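Local coordinates for protein cadherin-23 (Mus musculus, PDB 5UZ8) that probably serves as a calcium-dependent adhesion molecule of hearing and mechanotransduction, built as a string of extracellular cadherin repeats, at residues V19-T24 against I109-P114; G56-E61 against L82-R87; V138-A143 against I151-V156; G160-N165 against D183-T188; L190-P195 against S200-N205. One frame throughout, in Å; residues are numbered along the deposited sequence.

Contact 1. Residues V19-T24 against I109-P114; sequences VLEGAT and INDNNP. With CA (calcium ion), chain J; CA (calcium ion), chain K; CA (calcium ion), chain I.
From just past the end of strand 15-20, Glu-21 reaches Ile-109 and Asp-111 in the calcium-binding linker between two cadherin repeats. Its CG lies between the backbone N and the carbonyl carbon (chi1 68°), and the extended chain beyond carries the carboxylate to the ions. In this tight part OE1 accepts a nearly straight bond from Ile-109 N (2.8 Å, 166°) on its anti lone pair and also binds a calcium ion that Ile-109 O and Asp-111 OD1 share. Acidic residues suit these places because two cations lie between the carboxylates, whose planes stand 74° apart. Ile-109 CG1 packs on Glu-21 CG at 3.7 Å; with an alanine here the backbone ligand would stay, but that CG methylene is likely to lose its cover. On the loose side, Ile-109 CG2 only grazes exposed Leu-20 CD2 at 4.2 Å. Toward solvent, Glu-21 OE2 and Asp-111 OD2 each hold a second calcium ion at 2.4 Å; one of its two waters accepts a hydrogen bond from Asn-112 ND2.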
# COMPACT_ATOMS: atom_id res chain seq x y z
N VAL A 19 -1.17 -18.09 -30.93
CA VAL A 19 -1.64 -19.04 -29.95
C VAL A 19 -1.71 -18.31 -28.61
O VAL A 19 -0.72 -17.73 -28.17
CB VAL A 19 -0.67 -20.22 -29.81
CG1 VAL A 19 -1.05 -21.15 -28.68
CG2 VAL A 19 -0.59 -20.98 -31.14
N LEU A 20 -2.85 -18.39 -27.95
CA LEU A 20 -2.96 -17.81 -26.60
C LEU A 20 -2.17 -18.64 -25.63
O LEU A 20 -2.33 -19.87 -25.58
CB LEU A 20 -4.40 -17.76 -26.12
CG LEU A 20 -5.38 -16.94 -26.94
CD1 LEU A 20 -6.80 -17.18 -26.45
CD2 LEU A 20 -5.04 -15.46 -26.85
N GLU A 21 -1.33 -18.00 -24.82
CA GLU A 21 -0.72 -18.73 -23.72
C GLU A 21 -1.79 -19.41 -22.88
O GLU A 21 -2.91 -18.93 -22.78
CB GLU A 21 0.17 -17.84 -22.87
CG GLU A 21 -0.58 -16.79 -22.08
CD GLU A 21 0.27 -16.13 -21.01
OE1 GLU A 21 0.08 -14.91 -20.77
OE2 GLU A 21 1.10 -16.84 -20.40
N GLY A 22 -1.46 -20.58 -22.35
CA GLY A 22 -2.38 -21.35 -21.54
C GLY A 22 -3.31 -22.28 -22.30
O GLY A 22 -4.11 -22.98 -21.66
N ALA A 23 -3.22 -22.30 -23.63
CA ALA A 23 -4.00 -23.22 -24.45
C ALA A 23 -3.82 -24.63 -23.89
O ALA A 23 -2.68 -25.10 -23.68
CB ALA A 23 -3.53 -23.17 -25.89
N THR A 24 -4.93 -25.28 -23.61
CA THR A 24 -4.86 -26.58 -22.91
C THR A 24 -4.32 -27.69 -23.84
O THR A 24 -4.51 -27.64 -25.06
CB THR A 24 -6.24 -26.99 -22.35
OG1 THR A 24 -7.24 -26.83 -23.37
CG2 THR A 24 -6.61 -26.15 -21.15
N ILE A 109 -1.76 -13.27 -22.20
CA ILE A 109 -3.04 -13.02 -21.51
C ILE A 109 -2.76 -12.43 -20.13
O ILE A 109 -1.65 -12.52 -19.61
CB ILE A 109 -3.94 -14.30 -21.39
CG1 ILE A 109 -3.43 -15.24 -20.31
CG2 ILE A 109 -4.08 -14.99 -22.75
CD1 ILE A 109 -4.21 -16.54 -20.16
N ASN A 110 -3.76 -11.81 -19.53
CA ASN A 110 -3.60 -11.15 -18.27
C ASN A 110 -3.76 -12.14 -17.13
O ASN A 110 -4.77 -12.13 -16.40
CB ASN A 110 -4.56 -9.96 -18.13
CG ASN A 110 -4.24 -9.11 -16.92
OD1 ASN A 110 -3.11 -9.10 -16.46
ND2 ASN A 110 -5.22 -8.39 -16.41
N ASP A 111 -2.73 -12.97 -16.95
CA ASP A 111 -2.75 -14.04 -15.95
C ASP A 111 -1.85 -13.79 -14.72
O ASP A 111 -1.72 -14.68 -13.87
CB ASP A 111 -2.49 -15.43 -16.59
CG ASP A 111 -1.14 -15.55 -17.31
OD1 ASP A 111 -0.48 -14.53 -17.66
OD2 ASP A 111 -0.76 -16.70 -17.62
N ASN A 112 -1.27 -12.60 -14.61
CA ASN A 112 -0.51 -12.24 -13.42
C ASN A 112 -1.11 -11.00 -12.75
O ASN A 112 -1.42 -10.01 -13.43
CB ASN A 112 0.96 -12.00 -13.75
CG ASN A 112 1.67 -13.29 -14.12
OD1 ASN A 112 2.17 -13.99 -13.24
ND2 ASN A 112 1.64 -13.64 -15.41
N ASN A 113 -1.24 -11.05 -11.44
CA ASN A 113 -1.70 -9.91 -10.65
C ASN A 113 -0.53 -9.00 -10.38
O ASN A 113 0.59 -9.50 -10.20
CB ASN A 113 -2.24 -10.36 -9.29
CG ASN A 113 -3.54 -11.12 -9.39
OD1 ASN A 113 -3.64 -12.05 -10.14
ND2 ASN A 113 -4.54 -10.71 -8.63
N PRO A 114 -0.81 -7.69 -10.18
CA PRO A 114 0.23 -6.86 -9.56
C PRO A 114 0.48 -7.34 -8.15
O PRO A 114 -0.47 -7.70 -7.43
CB PRO A 114 -0.35 -5.45 -9.56
CG PRO A 114 -1.55 -5.49 -10.41
CD PRO A 114 -2.04 -6.93 -10.44
CA CA J . 0.70 -13.24 -19.25
CA CA K . 1.56 -16.82 -18.04
CA CA I . -1.31 -8.41 -15.07
O HOH W 1 2.09 -16.57 -15.76
O HOH W 2 1.25 -19.19 -17.49

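Contact 2. Residues G56-E61 against L82-R87; sequences GYVQLE and LNFTVR
Tyr-57 meets Leu-82 where the loop enters strand 58-60, and the contact runs on from there across the two sheets of a cadherin beta sandwich. The tyrosine comes first along the chain. Its CG stands anti to the carbonyl carbon (chi1 -58°), which swings the ring so that CD2 faces the leucine: Leu-82 CD2 lies 3.5 Å from Tyr-57 CD2, approaching the ring obliquely. Both leucine methyls also sit 3.7 Å from Tyr-57 CB. The two side chains cross at about a right angle. Val-58 follows and divides its branches between two partners. Its CG1 slides past Leu-82 CD1 at 4.0 Å, whereas CG2 rests over one face of the Phe-84 ring in a CH-pi contact, 4.2 Å from the centroid and 18° off the ring normal, displaced toward the rim. A beta-branched valine suits this place because its two methyls diverge at once from the backbone. Were Leu-82 cut back to an alanine, a gap would probably open beneath Tyr-57 and Val-58 CG1 would lose its mate. Beyond the valine, Gln-59 turns its CB away from strand 81-89, in the alternation expected of a strand, while Val-68 of the neighbouring strand adjoins both Val-58 and Phe-84. With only carbon atoms meeting across the two segments, the contact depends on close fit and the exclusion of water, and contributes no polar bond to fix its register.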
# COMPACT_ATOMS: atom_id res chain seq x y z
N GLY A 56 8.77 -29.56 -26.41
CA GLY A 56 7.81 -29.97 -25.42
C GLY A 56 6.40 -29.45 -25.52
O GLY A 56 5.54 -29.93 -24.77
N TYR A 57 6.14 -28.49 -26.42
CA TYR A 57 4.89 -27.78 -26.45
C TYR A 57 3.92 -28.13 -27.56
O TYR A 57 2.74 -27.72 -27.50
CB TYR A 57 5.11 -26.27 -26.45
CG TYR A 57 5.90 -25.76 -25.25
CD1 TYR A 57 5.25 -25.43 -24.05
CD2 TYR A 57 7.25 -25.57 -25.33
CE1 TYR A 57 5.96 -24.93 -22.97
CE2 TYR A 57 7.98 -25.11 -24.24
CZ TYR A 57 7.32 -24.78 -23.08
OH TYR A 57 8.02 -24.31 -22.01
N VAL A 58 4.39 -28.85 -28.59
CA VAL A 58 3.58 -29.17 -29.75
C VAL A 58 3.81 -30.60 -30.23
O VAL A 58 4.87 -31.20 -30.00
CB VAL A 58 3.89 -28.22 -30.94
CG1 VAL A 58 3.86 -26.77 -30.51
CG2 VAL A 58 5.24 -28.53 -31.56
N GLN A 59 2.78 -31.16 -30.86
CA GLN A 59 2.90 -32.46 -31.48
C GLN A 59 1.83 -32.60 -32.56
O GLN A 59 0.79 -31.93 -32.50
CB GLN A 59 2.74 -33.58 -30.45
CG GLN A 59 1.34 -33.66 -29.84
CD GLN A 59 1.33 -34.55 -28.63
OE1 GLN A 59 1.85 -34.17 -27.59
NE2 GLN A 59 0.73 -35.74 -28.75
N LEU A 60 2.08 -33.48 -33.52
CA LEU A 60 1.07 -33.79 -34.52
C LEU A 60 0.02 -34.62 -33.79
O LEU A 60 0.39 -35.46 -32.98
CB LEU A 60 1.66 -34.58 -35.68
CG LEU A 60 2.50 -33.68 -36.61
CD1 LEU A 60 3.46 -34.50 -37.45
CD2 LEU A 60 1.57 -32.87 -37.51
N GLU A 61 -1.26 -34.39 -34.06
CA GLU A 61 -2.29 -35.32 -33.56
C GLU A 61 -2.00 -36.76 -34.02
O GLU A 61 -2.00 -37.70 -33.19
CB GLU A 61 -3.67 -34.90 -34.01
CG GLU A 61 -4.79 -35.75 -33.43
CD GLU A 61 -6.11 -35.05 -33.65
OE1 GLU A 61 -6.56 -34.34 -32.71
OE2 GLU A 61 -6.59 -35.10 -34.80
N LEU A 82 6.90 -20.48 -30.47
CA LEU A 82 7.13 -21.92 -30.63
C LEU A 82 7.43 -22.16 -32.10
O LEU A 82 6.52 -22.08 -32.93
CB LEU A 82 5.90 -22.73 -30.22
CG LEU A 82 5.54 -22.64 -28.74
CD1 LEU A 82 4.21 -23.33 -28.45
CD2 LEU A 82 6.67 -23.18 -27.89
N ASN A 83 8.70 -22.43 -32.41
CA ASN A 83 9.11 -22.67 -33.79
C ASN A 83 9.45 -24.15 -33.99
O ASN A 83 9.95 -24.83 -33.08
CB ASN A 83 10.30 -21.76 -34.14
CG ASN A 83 9.99 -20.29 -33.90
OD1 ASN A 83 8.84 -19.86 -33.99
ND2 ASN A 83 11.00 -19.53 -33.53
N PHE A 84 9.17 -24.64 -35.19
CA PHE A 84 9.48 -26.00 -35.56
C PHE A 84 9.39 -26.15 -37.07
O PHE A 84 9.03 -25.21 -37.79
CB PHE A 84 8.58 -27.01 -34.83
CG PHE A 84 7.13 -26.79 -35.02
CD1 PHE A 84 6.45 -25.83 -34.25
CD2 PHE A 84 6.41 -27.50 -35.98
CE1 PHE A 84 5.10 -25.64 -34.40
CE2 PHE A 84 5.05 -27.29 -36.14
CZ PHE A 84 4.39 -26.36 -35.35
N THR A 85 9.75 -27.33 -37.52
CA THR A 85 9.72 -27.69 -38.92
C THR A 85 8.73 -28.82 -39.09
O THR A 85 8.73 -29.77 -38.30
CB THR A 85 11.10 -28.17 -39.32
OG1 THR A 85 12.01 -27.07 -39.26
CG2 THR A 85 11.12 -28.73 -40.70
N VAL A 86 7.92 -28.74 -40.15
CA VAL A 86 7.08 -29.85 -40.56
C VAL A 86 7.72 -30.51 -41.76
O VAL A 86 8.11 -29.82 -42.70
CB VAL A 86 5.67 -29.38 -40.96
CG1 VAL A 86 4.84 -30.58 -41.39
CG2 VAL A 86 4.96 -28.67 -39.81
N ARG A 87 7.88 -31.83 -41.70
CA ARG A 87 8.36 -32.64 -42.83
C ARG A 87 7.20 -33.43 -43.36
O ARG A 87 6.54 -34.13 -42.60
CB ARG A 87 9.47 -33.59 -42.38
CG ARG A 87 10.09 -34.44 -43.48
CD ARG A 87 11.20 -35.34 -42.93
NE ARG A 87 11.71 -36.27 -43.94
CZ ARG A 87 12.66 -36.00 -44.84
NH1 ARG A 87 13.21 -34.78 -44.92
NH2 ARG A 87 13.04 -36.94 -45.71

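Contact 3. Residues V138-A143 against I151-V156. With CA (calcium ion), chain I.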
# COMPACT_ATOMS: atom_id res chain seq x y z
N VAL A 138 4.69 3.22 -2.33
CA VAL A 138 4.39 1.81 -2.48
C VAL A 138 4.68 1.41 -3.92
O VAL A 138 4.47 2.20 -4.84
CB VAL A 138 2.96 1.46 -2.07
CG1 VAL A 138 2.71 1.92 -0.63
CG2 VAL A 138 1.91 2.01 -3.02
N THR A 139 5.16 0.17 -4.11
CA THR A 139 5.43 -0.33 -5.45
C THR A 139 4.95 -1.77 -5.55
O THR A 139 5.27 -2.62 -4.68
CB THR A 139 6.95 -0.28 -5.75
OG1 THR A 139 7.45 1.07 -5.64
CG2 THR A 139 7.24 -0.83 -7.13
N ALA A 140 4.20 -2.04 -6.61
CA ALA A 140 3.86 -3.39 -7.04
C ALA A 140 4.49 -3.68 -8.41
O ALA A 140 4.86 -2.75 -9.12
CB ALA A 140 2.36 -3.52 -7.13
N THR A 141 4.66 -4.96 -8.77
CA THR A 141 5.17 -5.32 -10.08
C THR A 141 4.21 -6.29 -10.73
O THR A 141 3.48 -7.00 -10.04
CB THR A 141 6.52 -5.98 -9.99
OG1 THR A 141 6.42 -7.17 -9.21
CG2 THR A 141 7.55 -5.03 -9.38
N ASP A 142 4.22 -6.31 -12.06
CA ASP A 142 3.30 -7.17 -12.80
C ASP A 142 4.08 -7.88 -13.92
O ASP A 142 4.68 -7.24 -14.77
CB ASP A 142 2.16 -6.36 -13.35
CG ASP A 142 1.01 -7.22 -13.89
OD1 ASP A 142 1.24 -8.01 -14.83
OD2 ASP A 142 -0.16 -7.02 -13.47
N ALA A 143 4.03 -9.20 -13.90
CA ALA A 143 4.80 -10.04 -14.83
C ALA A 143 4.27 -10.17 -16.27
O ALA A 143 4.97 -10.72 -17.11
CB ALA A 143 4.96 -11.43 -14.21
N ILE A 151 0.08 -0.60 -14.14
CA ILE A 151 -0.47 -0.59 -12.79
C ILE A 151 -1.03 0.79 -12.42
O ILE A 151 -0.39 1.79 -12.60
CB ILE A 151 0.60 -1.01 -11.78
CG1 ILE A 151 1.00 -2.47 -12.06
CG2 ILE A 151 0.11 -0.87 -10.33
CD1 ILE A 151 2.19 -2.93 -11.26
N GLU A 152 -2.26 0.80 -11.89
CA GLU A 152 -2.93 2.00 -11.41
C GLU A 152 -3.07 1.83 -9.88
O GLU A 152 -3.69 0.87 -9.43
CB GLU A 152 -4.30 2.08 -12.08
CG GLU A 152 -5.23 3.17 -11.62
CD GLU A 152 -6.46 3.33 -12.50
OE1 GLU A 152 -6.87 2.40 -13.24
OE2 GLU A 152 -7.05 4.42 -12.46
N TYR A 153 -2.43 2.71 -9.10
CA TYR A 153 -2.55 2.74 -7.64
C TYR A 153 -3.73 3.55 -7.16
O TYR A 153 -4.10 4.56 -7.75
CB TYR A 153 -1.28 3.31 -7.00
CG TYR A 153 -0.07 2.47 -7.33
CD1 TYR A 153 0.15 1.27 -6.69
CD2 TYR A 153 0.82 2.84 -8.30
CE1 TYR A 153 1.25 0.48 -6.99
CE2 TYR A 153 1.90 2.03 -8.63
CZ TYR A 153 2.12 0.85 -7.92
OH TYR A 153 3.17 -0.00 -8.25
N SER A 154 -4.34 3.10 -6.08
CA SER A 154 -5.41 3.86 -5.44
C SER A 154 -5.40 3.57 -3.93
O SER A 154 -4.69 2.69 -3.47
CB SER A 154 -6.76 3.53 -6.04
OG SER A 154 -7.07 2.16 -5.86
N LEU A 155 -6.13 4.38 -3.17
CA LEU A 155 -6.35 4.15 -1.74
C LEU A 155 -7.82 3.87 -1.62
O LEU A 155 -8.64 4.55 -2.24
CB LEU A 155 -6.03 5.39 -0.89
CG LEU A 155 -4.59 5.79 -0.74
CD1 LEU A 155 -4.48 7.05 0.11
CD2 LEU A 155 -3.74 4.66 -0.14
N VAL A 156 -8.17 2.84 -0.86
CA VAL A 156 -9.56 2.52 -0.65
C VAL A 156 -10.26 3.66 0.10
O VAL A 156 -11.38 4.01 -0.22
CB VAL A 156 -9.69 1.21 0.13
CG1 VAL A 156 -11.13 0.98 0.61
CG2 VAL A 156 -9.20 0.06 -0.73
CA CA I . -1.31 -8.41 -15.07
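Tyr-153 points its hydroxyl end at the backbone of Ala-140, its ring edge leading. Ala-140 N lies in the ring plane and donates to Tyr-153 OH at 2.8 Å, an almost straight bond of 174°. The same ring is flanked by Val-138: the two side chains slide past each other in opposite directions, CG2 of the valine 4.1 Å from Tyr-153 CD1, with Val-138 O over one face. Tyrosine suits this place because its ring packs in the core while the hydroxyl satisfies a buried backbone N-H. The bond spans the two sheets of the cadherin sandwich, since strand 134-141 belongs to one and strand 151-155 to the other. Beside it Ile-151, its CG1 anti to the carbonyl carbon (chi1 -65°) and the chain extended beyond (chi2 172°), lays CD1 against Ala-140 O at 3.4 Å and Asp-142 CB at 4.0 Å. The small CB of Ala-140 admits both neighbours, lying 4.2 Å from Ile-151 CD1. Beyond the CB of Asp-142, its carboxylate grips a calcium ion with both oxygens, OD1 at 2.6 Å and OD2 at 2.4 Å.

Contact 4. Residues G160-N165 against D183-T188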
# COMPACT_ATOMS: atom_id res chain seq x y z
N GLY A 160 -9.74 11.63 3.60
CA GLY A 160 -9.45 13.04 3.32
C GLY A 160 -8.13 13.54 3.88
O GLY A 160 -7.84 14.74 3.75
N LYS A 161 -7.32 12.64 4.47
CA LYS A 161 -6.05 13.02 5.06
C LYS A 161 -4.85 12.67 4.18
O LYS A 161 -3.82 13.34 4.29
CB LYS A 161 -5.84 12.31 6.41
CG LYS A 161 -7.01 12.40 7.39
CD LYS A 161 -7.60 13.78 7.49
CE LYS A 161 -6.66 14.70 8.22
NZ LYS A 161 -7.34 16.00 8.51
N PHE A 162 -4.97 11.62 3.38
CA PHE A 162 -3.91 11.12 2.52
C PHE A 162 -4.42 10.85 1.11
O PHE A 162 -5.60 10.54 0.90
CB PHE A 162 -3.35 9.82 3.07
CG PHE A 162 -2.87 9.94 4.49
CD1 PHE A 162 -1.64 10.51 4.75
CD2 PHE A 162 -3.71 9.61 5.55
CE1 PHE A 162 -1.22 10.70 6.06
CE2 PHE A 162 -3.28 9.77 6.85
CZ PHE A 162 -2.03 10.32 7.10
N ALA A 163 -3.49 10.96 0.16
CA ALA A 163 -3.77 10.69 -1.23
C ALA A 163 -2.60 9.95 -1.83
O ALA A 163 -1.46 10.04 -1.35
CB ALA A 163 -3.99 11.98 -1.99
N ILE A 164 -2.88 9.19 -2.86
CA ILE A 164 -1.84 8.44 -3.56
C ILE A 164 -1.79 8.86 -5.00
O ILE A 164 -2.84 9.12 -5.62
CB ILE A 164 -2.08 6.90 -3.48
CG1 ILE A 164 -0.84 6.13 -3.92
CG2 ILE A 164 -3.29 6.48 -4.30
CD1 ILE A 164 -0.80 4.68 -3.41
N ASN A 165 -0.58 8.96 -5.54
CA ASN A 165 -0.43 9.22 -6.96
C ASN A 165 -0.65 7.90 -7.73
O ASN A 165 0.01 6.91 -7.45
CB ASN A 165 0.93 9.87 -7.26
CG ASN A 165 1.10 10.20 -8.70
OD1 ASN A 165 1.32 9.31 -9.49
ND2 ASN A 165 0.98 11.52 -9.09
N ASP A 183 -4.27 9.35 16.13
CA ASP A 183 -2.81 9.20 16.31
C ASP A 183 -2.13 8.23 15.36
O ASP A 183 -0.91 8.12 15.35
CB ASP A 183 -2.44 8.87 17.77
CG ASP A 183 -2.96 7.53 18.25
OD1 ASP A 183 -3.58 6.76 17.50
OD2 ASP A 183 -2.71 7.25 19.45
N HIS A 184 -2.90 7.49 14.57
CA HIS A 184 -2.33 6.68 13.51
C HIS A 184 -3.45 6.21 12.57
O HIS A 184 -4.63 6.19 12.94
CB HIS A 184 -1.64 5.43 14.05
CG HIS A 184 -2.57 4.43 14.64
ND1 HIS A 184 -3.26 4.66 15.80
CD2 HIS A 184 -2.91 3.18 14.24
CE1 HIS A 184 -3.98 3.59 16.11
NE2 HIS A 184 -3.79 2.68 15.18
N TYR A 185 -3.04 5.81 11.38
CA TYR A 185 -3.93 5.37 10.31
C TYR A 185 -3.44 4.01 9.79
O TYR A 185 -2.22 3.77 9.71
CB TYR A 185 -3.88 6.39 9.17
CG TYR A 185 -4.35 7.76 9.57
CD1 TYR A 185 -3.49 8.65 10.20
CD2 TYR A 185 -5.66 8.17 9.31
CE1 TYR A 185 -3.93 9.92 10.59
CE2 TYR A 185 -6.10 9.45 9.64
CZ TYR A 185 -5.21 10.31 10.29
OH TYR A 185 -5.62 11.56 10.68
N ILE A 186 -4.39 3.16 9.43
CA ILE A 186 -4.07 1.91 8.74
C ILE A 186 -4.88 1.94 7.44
O ILE A 186 -6.07 1.72 7.46
CB ILE A 186 -4.41 0.67 9.61
CG1 ILE A 186 -3.75 0.81 10.98
CG2 ILE A 186 -3.98 -0.62 8.89
CD1 ILE A 186 -3.98 -0.37 11.90
N LEU A 187 -4.20 2.25 6.34
CA LEU A 187 -4.82 2.49 5.05
C LEU A 187 -4.62 1.28 4.14
O LEU A 187 -3.63 0.57 4.25
CB LEU A 187 -4.16 3.67 4.40
CG LEU A 187 -4.15 4.98 5.18
CD1 LEU A 187 -3.45 6.01 4.30
CD2 LEU A 187 -5.59 5.33 5.57
N THR A 188 -5.59 1.03 3.27
CA THR A 188 -5.46 0.01 2.25
C THR A 188 -5.08 0.66 0.93
O THR A 188 -5.84 1.48 0.41
CB THR A 188 -6.79 -0.74 2.08
OG1 THR A 188 -7.16 -1.35 3.34
CG2 THR A 188 -6.66 -1.81 1.02
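Phe-162 drives its ring edge into the face of Tyr-185, CE2 standing 3.4 Å above the tyrosine plane and over its centre. The pair is a T-shaped stack, with centroids 4.9 Å apart and planes at 78°, setting the slightly positive C-H rim of one ring on the pi cloud of the other. Leu-187, two residues beyond Tyr-185 on strand 184-193 and so turned to the same side, brings CD1 to 3.8 Å from Phe-162 CD2 and crosses the phenylalanine at about a right angle. Lys-161 CG lies 3.7 Å from Tyr-185 OH, after which bends at chi2 (-45°) and chi3 (-71°) carry the amine away to hydrogen-bond with Ser-176 O. A lysine suits this border because its CG methylene packs against the hydroxyl end of the tyrosine while its charge finds a polar partner. Strand 162-164 lies at one margin of its sheet and strand 184-193 inside the other, and Phe-162 between them also touches Ile-135 of strand 134-141 and Ile-211 of strand 204-214.

Contact 5. Residues L190-P195 against S200-N205. With CA (calcium ion), chain I.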
# COMPACT_ATOMS: atom_id res chain seq x y z
N LEU A 190 -4.28 -0.11 -3.11
CA LEU A 190 -4.66 -1.10 -4.12
C LEU A 190 -3.81 -0.88 -5.37
O LEU A 190 -3.58 0.27 -5.74
CB LEU A 190 -6.11 -0.89 -4.47
CG LEU A 190 -6.82 -1.96 -5.26
CD1 LEU A 190 -6.98 -3.23 -4.43
CD2 LEU A 190 -8.20 -1.43 -5.63
N ALA A 191 -3.35 -1.98 -5.98
CA ALA A 191 -2.69 -1.94 -7.28
C ALA A 191 -3.58 -2.73 -8.24
O ALA A 191 -3.92 -3.88 -7.95
CB ALA A 191 -1.32 -2.57 -7.20
N LYS A 192 -3.99 -2.11 -9.35
CA LYS A 192 -4.91 -2.74 -10.30
C LYS A 192 -4.31 -2.61 -11.70
O LYS A 192 -3.93 -1.51 -12.14
CB LYS A 192 -6.29 -2.10 -10.18
CG LYS A 192 -7.37 -2.68 -11.07
CD LYS A 192 -8.69 -1.88 -10.93
CE LYS A 192 -9.19 -1.78 -9.51
NZ LYS A 192 -10.60 -1.28 -9.43
N ASP A 193 -4.19 -3.72 -12.40
CA ASP A 193 -3.56 -3.71 -13.71
C ASP A 193 -4.56 -3.39 -14.81
O ASP A 193 -5.73 -3.13 -14.53
CB ASP A 193 -2.78 -5.03 -13.94
CG ASP A 193 -3.67 -6.22 -14.16
OD1 ASP A 193 -4.90 -6.06 -14.42
OD2 ASP A 193 -3.13 -7.34 -14.10
N ASN A 194 -4.10 -3.41 -16.07
CA ASN A 194 -4.93 -3.38 -17.26
C ASN A 194 -5.90 -2.18 -17.31
O ASN A 194 -7.12 -2.35 -17.44
CB ASN A 194 -5.67 -4.74 -17.44
CG ASN A 194 -6.29 -4.92 -18.82
OD1 ASN A 194 -5.93 -4.25 -19.80
ND2 ASN A 194 -7.25 -5.86 -18.90
N PRO A 195 -5.35 -0.96 -17.15
CA PRO A 195 -6.21 0.21 -17.06
C PRO A 195 -7.09 0.41 -18.30
O PRO A 195 -6.71 0.09 -19.42
CB PRO A 195 -5.21 1.38 -16.83
CG PRO A 195 -3.94 0.89 -17.47
CD PRO A 195 -3.92 -0.59 -17.15
N SER A 200 -13.80 -7.10 -15.11
CA SER A 200 -13.56 -8.54 -15.16
C SER A 200 -12.22 -8.99 -15.78
O SER A 200 -11.83 -10.14 -15.54
CB SER A 200 -14.73 -9.26 -15.86
OG SER A 200 -14.59 -9.23 -17.28
N ASN A 201 -11.52 -8.12 -16.54
CA ASN A 201 -10.19 -8.49 -17.09
C ASN A 201 -9.09 -7.67 -16.38
O ASN A 201 -7.98 -7.65 -16.85
CB ASN A 201 -10.12 -8.35 -18.67
CG ASN A 201 -8.94 -9.16 -19.35
OD1 ASN A 201 -8.45 -10.19 -18.88
ND2 ASN A 201 -8.52 -8.67 -20.50
N ARG A 202 -9.40 -7.08 -15.23
CA ARG A 202 -8.40 -6.38 -14.41
C ARG A 202 -8.13 -7.18 -13.15
O ARG A 202 -9.07 -7.62 -12.49
CB ARG A 202 -8.88 -4.98 -14.04
CG ARG A 202 -9.17 -4.10 -15.25
CD ARG A 202 -9.40 -2.64 -14.90
NE ARG A 202 -8.16 -2.01 -14.51
CZ ARG A 202 -8.04 -0.79 -14.01
NH1 ARG A 202 -9.10 0.01 -13.84
NH2 ARG A 202 -6.85 -0.35 -13.66
N ARG A 203 -6.85 -7.34 -12.82
CA ARG A 203 -6.40 -8.03 -11.64
C ARG A 203 -5.82 -7.03 -10.66
O ARG A 203 -5.33 -5.96 -11.04
CB ARG A 203 -5.34 -9.07 -12.01
CG ARG A 203 -5.85 -10.28 -12.73
CD ARG A 203 -4.72 -11.20 -13.19
NE ARG A 203 -5.24 -12.47 -13.71
CZ ARG A 203 -5.59 -13.54 -12.99
NH1 ARG A 203 -6.02 -14.62 -13.60
NH2 ARG A 203 -5.47 -13.55 -11.67
N GLU A 204 -5.88 -7.39 -9.38
CA GLU A 204 -5.46 -6.50 -8.32
C GLU A 204 -4.87 -7.24 -7.13
O GLU A 204 -5.12 -8.45 -6.94
CB GLU A 204 -6.64 -5.68 -7.84
CG GLU A 204 -7.73 -6.47 -7.13
CD GLU A 204 -8.96 -5.63 -6.84
OE1 GLU A 204 -9.43 -5.64 -5.70
OE2 GLU A 204 -9.48 -4.97 -7.77
N ASN A 205 -4.25 -6.45 -6.27
CA ASN A 205 -3.91 -6.87 -4.92
C ASN A 205 -3.88 -5.63 -4.06
O ASN A 205 -3.67 -4.49 -4.56
CB ASN A 205 -2.53 -7.54 -4.87
CG ASN A 205 -2.60 -9.06 -5.02
OD1 ASN A 205 -3.34 -9.73 -4.32
ND2 ASN A 205 -1.80 -9.61 -5.93
CA CA I . -1.31 -8.41 -15.07
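A beta hairpin, strands 184-193 and 204-214, closes here beside a calcium site, and within these segments its ladder runs from Ala-191 and Asn-205 toward the turn. These two form an antiparallel hydrogen-bonded pair: Ala-191 N reaches Asn-205 O at 2.9 Å, and Asn-205 N returns to Ala-191 O. Lys-192 and Glu-204 follow as a non-hydrogen-bonded pair with side chains alongside each other, pointing the same way, although NZ and OE2 stay 4.2 Å apart, beyond a salt bridge. At Asp-193 the backbone gives one bond, N to Arg-203 O, and the side chain supplies the return, OD1 receiving Arg-203 N at 2.8 Å from above the carboxylate plane; OD2 binds calcium at 2.3 Å. Aspartate suits this place because one short carboxylate can hold the neighbouring strand and the ion together, as at the calcium-binding ends of cadherin repeats. Arg-202 bends at chi3 (71°), which brings the edge of its guanidinium to the carbonyl of Asp-193. NE donates to Asp-193 O at 2.7 Å within the guanidinium plane, and NH2 adds a weak bond to the same oxygen. The flat group is sandwiched, Lys-192 CD lying 3.3 Å above its centre and Pro-195 CA over the opposite face; Glu-152 supplies a salt bridge to NH2. At the turn, Asn-194 ND2 reaches Asn-201 O at 2.8 Å from above the carbonyl plane.

In the fold
Contact 2 is nested within the chain loop closed by contact 1, their centres about 21 Å apart, and both reach the mixed sheet of the first repeat of this fragment. Contacts 3, 4 and 5 follow in series along the chain, all in its second repeat. There contacts 4 and 5 share strand 184-193, whose sheet neighbour 151-155 belongs to contact 3, the centres of contacts 3 and 5 being about 8 Å apart. Contacts 1, 3 and 5 converge on one calcium ion, so the ion joins the linker to the second repeat, and Arg-203 with Asn-110 adds a direct bond. The shared ion is consistent with calcium stiffening the junction between repeats.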